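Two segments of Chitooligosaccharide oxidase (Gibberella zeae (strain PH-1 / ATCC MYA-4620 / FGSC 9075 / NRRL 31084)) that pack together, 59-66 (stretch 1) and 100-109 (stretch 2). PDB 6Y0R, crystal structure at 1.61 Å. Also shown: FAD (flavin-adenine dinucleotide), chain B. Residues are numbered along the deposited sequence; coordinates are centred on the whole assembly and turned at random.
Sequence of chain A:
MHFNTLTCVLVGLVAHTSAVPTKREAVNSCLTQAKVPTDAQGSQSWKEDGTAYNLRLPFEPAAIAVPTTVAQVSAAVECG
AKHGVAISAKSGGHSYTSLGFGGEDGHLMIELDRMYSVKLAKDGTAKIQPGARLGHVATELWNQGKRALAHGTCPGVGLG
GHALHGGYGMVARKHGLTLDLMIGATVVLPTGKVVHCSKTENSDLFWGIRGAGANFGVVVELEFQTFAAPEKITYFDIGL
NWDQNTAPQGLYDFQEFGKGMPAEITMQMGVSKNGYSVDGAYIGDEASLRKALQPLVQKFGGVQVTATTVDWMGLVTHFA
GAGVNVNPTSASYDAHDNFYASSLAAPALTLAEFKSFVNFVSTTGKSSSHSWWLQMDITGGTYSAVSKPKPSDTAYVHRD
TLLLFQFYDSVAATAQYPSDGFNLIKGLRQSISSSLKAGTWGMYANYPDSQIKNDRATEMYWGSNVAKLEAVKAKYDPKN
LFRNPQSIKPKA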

# COMPACT_ATOMS: atom_id res chain seq x y z
N PHE A 59 11.77 15.57 4.14
CA PHE A 59 12.75 15.24 5.21
C PHE A 59 14.15 15.25 4.61
O PHE A 59 14.31 15.11 3.38
N GLU A 60 15.11 15.51 5.49
CA GLU A 60 16.54 15.63 5.18
C GLU A 60 17.28 14.49 5.87
O GLU A 60 17.54 14.55 7.08
N PRO A 61 17.62 13.42 5.14
CA PRO A 61 18.47 12.36 5.67
C PRO A 61 19.85 12.89 6.12
O PRO A 61 20.26 13.94 5.63
N ALA A 62 20.49 12.15 7.02
CA ALA A 62 21.93 12.34 7.35
C ALA A 62 22.81 11.97 6.15
O ALA A 62 23.86 12.61 5.97
N ALA A 63 22.41 10.97 5.35
CA ALA A 63 23.18 10.39 4.25
C ALA A 63 22.20 9.65 3.36
O ALA A 63 21.18 9.12 3.90
N ILE A 64 22.50 9.60 2.08
CA ILE A 64 21.71 8.77 1.14
C ILE A 64 22.67 7.80 0.47
O ILE A 64 23.52 8.26 -0.34
N ALA A 65 22.56 6.52 0.80
CA ALA A 65 23.31 5.44 0.13
C ALA A 65 22.51 5.02 -1.12
O ALA A 65 21.25 4.95 -1.05
N VAL A 66 23.21 4.77 -2.24
CA VAL A 66 22.57 4.43 -3.54
C VAL A 66 23.19 3.15 -4.06
O VAL A 66 23.87 3.11 -5.09
N GLY A 100 9.90 6.26 4.06
CA GLY A 100 11.15 5.74 3.48
C GLY A 100 12.33 6.62 3.91
O GLY A 100 13.49 6.17 3.73
N PHE A 101 12.05 7.85 4.36
CA PHE A 101 13.05 8.78 4.97
C PHE A 101 13.20 8.48 6.45
O PHE A 101 14.20 8.92 7.09
N GLY A 102 12.26 7.74 7.02
CA GLY A 102 12.17 7.59 8.48
C GLY A 102 11.11 8.43 9.14
O GLY A 102 11.01 8.31 10.38
N GLY A 103 10.36 9.27 8.40
CA GLY A 103 9.32 10.14 8.99
C GLY A 103 9.88 11.19 9.93
O GLY A 103 9.17 11.69 10.82
N GLU A 104 11.15 11.52 9.74
CA GLU A 104 11.92 12.52 10.53
C GLU A 104 13.26 12.74 9.82
O GLU A 104 13.57 11.99 8.90
N ASP A 105 13.96 13.81 10.20
CA ASP A 105 15.30 14.11 9.65
C ASP A 105 16.32 13.15 10.25
O ASP A 105 16.08 12.61 11.36
N GLY A 106 17.44 12.97 9.55
CA GLY A 106 18.69 12.48 10.18
C GLY A 106 18.93 11.00 10.04
O GLY A 106 19.92 10.48 10.62
N HIS A 107 18.11 10.27 9.27
CA HIS A 107 18.38 8.84 9.08
C HIS A 107 19.47 8.63 8.03
O HIS A 107 19.64 9.55 7.18
N LEU A 108 20.06 7.46 8.04
CA LEU A 108 20.76 6.89 6.87
C LEU A 108 19.64 6.36 5.98
O LEU A 108 19.00 5.38 6.41
N MET A 109 19.42 7.00 4.84
CA MET A 109 18.42 6.48 3.88
C MET A 109 19.11 5.62 2.80
O MET A 109 20.14 6.05 2.19

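The two stretches run parallel where they pair as strands, A63 with L108 and I64 with M109. M109 N donates to A63 O (2.9 Å), and A65 N donates to M109 O (2.8 Å). Before the strands, G106 N donates to E60 O (2.9 Å) and A62 N to H107 O (2.7 Å). In the paired strands, side chains fall on two faces of the sheet.

F59 points toward stretch 2. Its m rotamer (chi1 -66°) lays one ring face over the backbone of G103 and E104, with F59 CZ 3.5 Å from G103 C and F59 CD1 3.5 Å from E104 CA. G103 CA makes an off-centre CH-pi contact with this ring. G103 has positive phi, which favours glycine.

F101 is also m (chi1 -69°) and points toward stretch 1. F59 CB and F101 CB lie 3.9 Å apart. The F101 ring also meets proline, with P61 CG 3.8 Å from F101 CD2.

D105 is m (chi1 -68°). Its CB points sideways, but its carboxylate comes nearer, so D105 OD1 accepts from E60 N at 2.9 Å. The same oxygen lies at the edge of the F59 ring. E60 is t, and its end leads away from stretch 2 to a partner elsewhere in the structure.

M109 is t, t, p. It shares a sheet face with I64, which is m, t. M109 is extended to its sulfur, then turns at chi3; I64 CD1 lies 3.9 Å from M109 CE. P61 CG lies 4.1 Å from M109 CB.

A63 and L108 share the other face. L108 is t, p, which brings L108 CD1 to 3.9 Å from A63 CB.

H107 (m) points away from stretch 1. H107 NE2 donates to E104 OE2 (2.7 Å), linking two side chains within stretch 2. G100 CA approaches FAD O2B at 3.7 Å.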

# COMPACT_ATOMS: atom_id res chain seq x y z
CB PHE A 59 12.42 13.92 5.91
CG PHE A 59 11.15 13.93 6.71
CD1 PHE A 59 11.03 14.69 7.87
CD2 PHE A 59 10.03 13.18 6.32
CE1 PHE A 59 9.86 14.76 8.58
CE2 PHE A 59 8.84 13.26 7.05
CZ PHE A 59 8.75 14.02 8.19
CB GLU A 60 17.05 17.00 5.62
CG GLU A 60 18.54 17.16 5.34
CD GLU A 60 18.92 17.52 3.91
OE1 GLU A 60 20.11 17.92 3.68
OE2 GLU A 60 18.04 17.39 3.02
CB PRO A 61 18.61 11.36 4.53
CG PRO A 61 17.42 11.67 3.62
CD PRO A 61 17.16 13.15 3.76
CB ALA A 62 22.28 11.54 8.58
CB ALA A 63 24.27 9.48 4.77
CB ILE A 64 20.95 9.64 0.12
CG1 ILE A 64 20.06 10.68 0.78
CG2 ILE A 64 20.19 8.74 -0.82
CD1 ILE A 64 19.28 11.57 -0.18
CB ALA A 65 23.54 4.26 1.03
CB VAL A 66 22.60 5.58 -4.54
CG1 VAL A 66 21.71 5.24 -5.72
CG2 VAL A 66 22.16 6.91 -3.95
CB PHE A 101 12.63 10.23 4.79
CG PHE A 101 12.69 10.71 3.37
CD1 PHE A 101 11.79 10.23 2.44
CD2 PHE A 101 13.68 11.58 2.95
CE1 PHE A 101 11.85 10.63 1.12
CE2 PHE A 101 13.74 11.99 1.63
CZ PHE A 101 12.84 11.51 0.71
CB GLU A 104 12.15 12.07 11.97
CG GLU A 104 12.92 10.79 12.09
CD GLU A 104 13.03 10.25 13.51
OE1 GLU A 104 12.52 10.92 14.44
OE2 GLU A 104 13.63 9.20 13.69
CB ASP A 105 15.70 15.56 9.94
CG ASP A 105 14.88 16.59 9.19
OD1 ASP A 105 14.29 16.26 8.16
OD2 ASP A 105 14.86 17.72 9.64
CB HIS A 107 17.11 8.08 8.65
CG HIS A 107 16.12 7.94 9.75
ND1 HIS A 107 15.29 6.81 9.86
CD2 HIS A 107 15.85 8.73 10.83
CE1 HIS A 107 14.53 6.99 10.93
NE2 HIS A 107 14.85 8.14 11.53
CB LEU A 108 21.74 5.80 7.27
CG LEU A 108 22.29 4.95 6.11
CD1 LEU A 108 22.89 5.81 5.03
CD2 LEU A 108 23.30 3.93 6.61
CB MET A 109 17.58 7.59 3.26
CG MET A 109 16.41 7.05 2.40
SD MET A 109 15.35 8.37 1.86
CE MET A 109 16.41 9.09 0.59
PA FAD B . 8.57 3.84 0.22
O1A FAD B . 8.25 5.20 0.69
O2A FAD B . 9.84 3.59 -0.50
O5B FAD B . 8.51 2.81 1.43
C5B FAD B . 7.31 2.59 2.18
C4B FAD B . 7.65 1.96 3.51
O4B FAD B . 8.25 0.65 3.29
C3B FAD B . 8.68 2.69 4.40
O3B FAD B . 8.48 2.38 5.78
C2B FAD B . 10.00 2.09 3.93
O2B FAD B . 11.09 2.25 4.84
C1B FAD B . 9.60 0.65 3.74
N9A FAD B . 10.40 -0.08 2.77
C8A FAD B . 10.43 0.14 1.42
N7A FAD B . 11.27 -0.68 0.79
C5A FAD B . 11.81 -1.47 1.80
C6A FAD B . 12.75 -2.51 1.79
N6A FAD B . 13.28 -2.96 0.65
N1A FAD B . 13.11 -3.08 2.97
C2A FAD B . 12.55 -2.57 4.09
N3A FAD B . 11.64 -1.61 4.22
C4A FAD B . 11.30 -1.08 3.03
N1 FAD B . -1.52 0.94 -2.16
C2 FAD B . -2.30 -0.12 -2.42
O2 FAD B . -2.37 -1.10 -1.60
N3 FAD B . -3.00 -0.17 -3.59
C4 FAD B . -2.96 0.83 -4.55
O4 FAD B . -3.61 0.72 -5.61
C4X FAD B . -2.14 1.95 -4.30
N5 FAD B . -2.03 2.91 -5.23
C5X FAD B . -1.11 3.92 -5.01
C6 FAD B . -0.92 4.91 -6.01
C7 FAD B . -0.03 5.95 -5.82
C7M FAD B . 0.15 7.02 -6.88
C8 FAD B . 0.77 5.99 -4.61
C8M FAD B . 1.86 7.02 -4.38
C9 FAD B . 0.54 5.02 -3.61
C9A FAD B . -0.40 3.99 -3.79
N10 FAD B . -0.59 3.01 -2.80
C10 FAD B . -1.44 1.93 -3.04
C1' FAD B . 0.11 3.07 -1.52
C2' FAD B . 1.41 2.26 -1.55
O2' FAD B . 1.13 0.86 -1.47
C3' FAD B . 2.26 2.69 -0.39
O3' FAD B . 2.51 4.10 -0.58
C4' FAD B . 3.55 1.88 -0.34
O4' FAD B . 4.07 1.78 0.99
C5' FAD B . 4.57 2.51 -1.25
O5' FAD B . 5.73 1.68 -1.39
P FAD B . 7.06 2.36 -1.91
O1P FAD B . 8.12 1.33 -2.00
O2P FAD B . 6.83 3.21 -3.11
O3P FAD B . 7.33 3.43 -0.71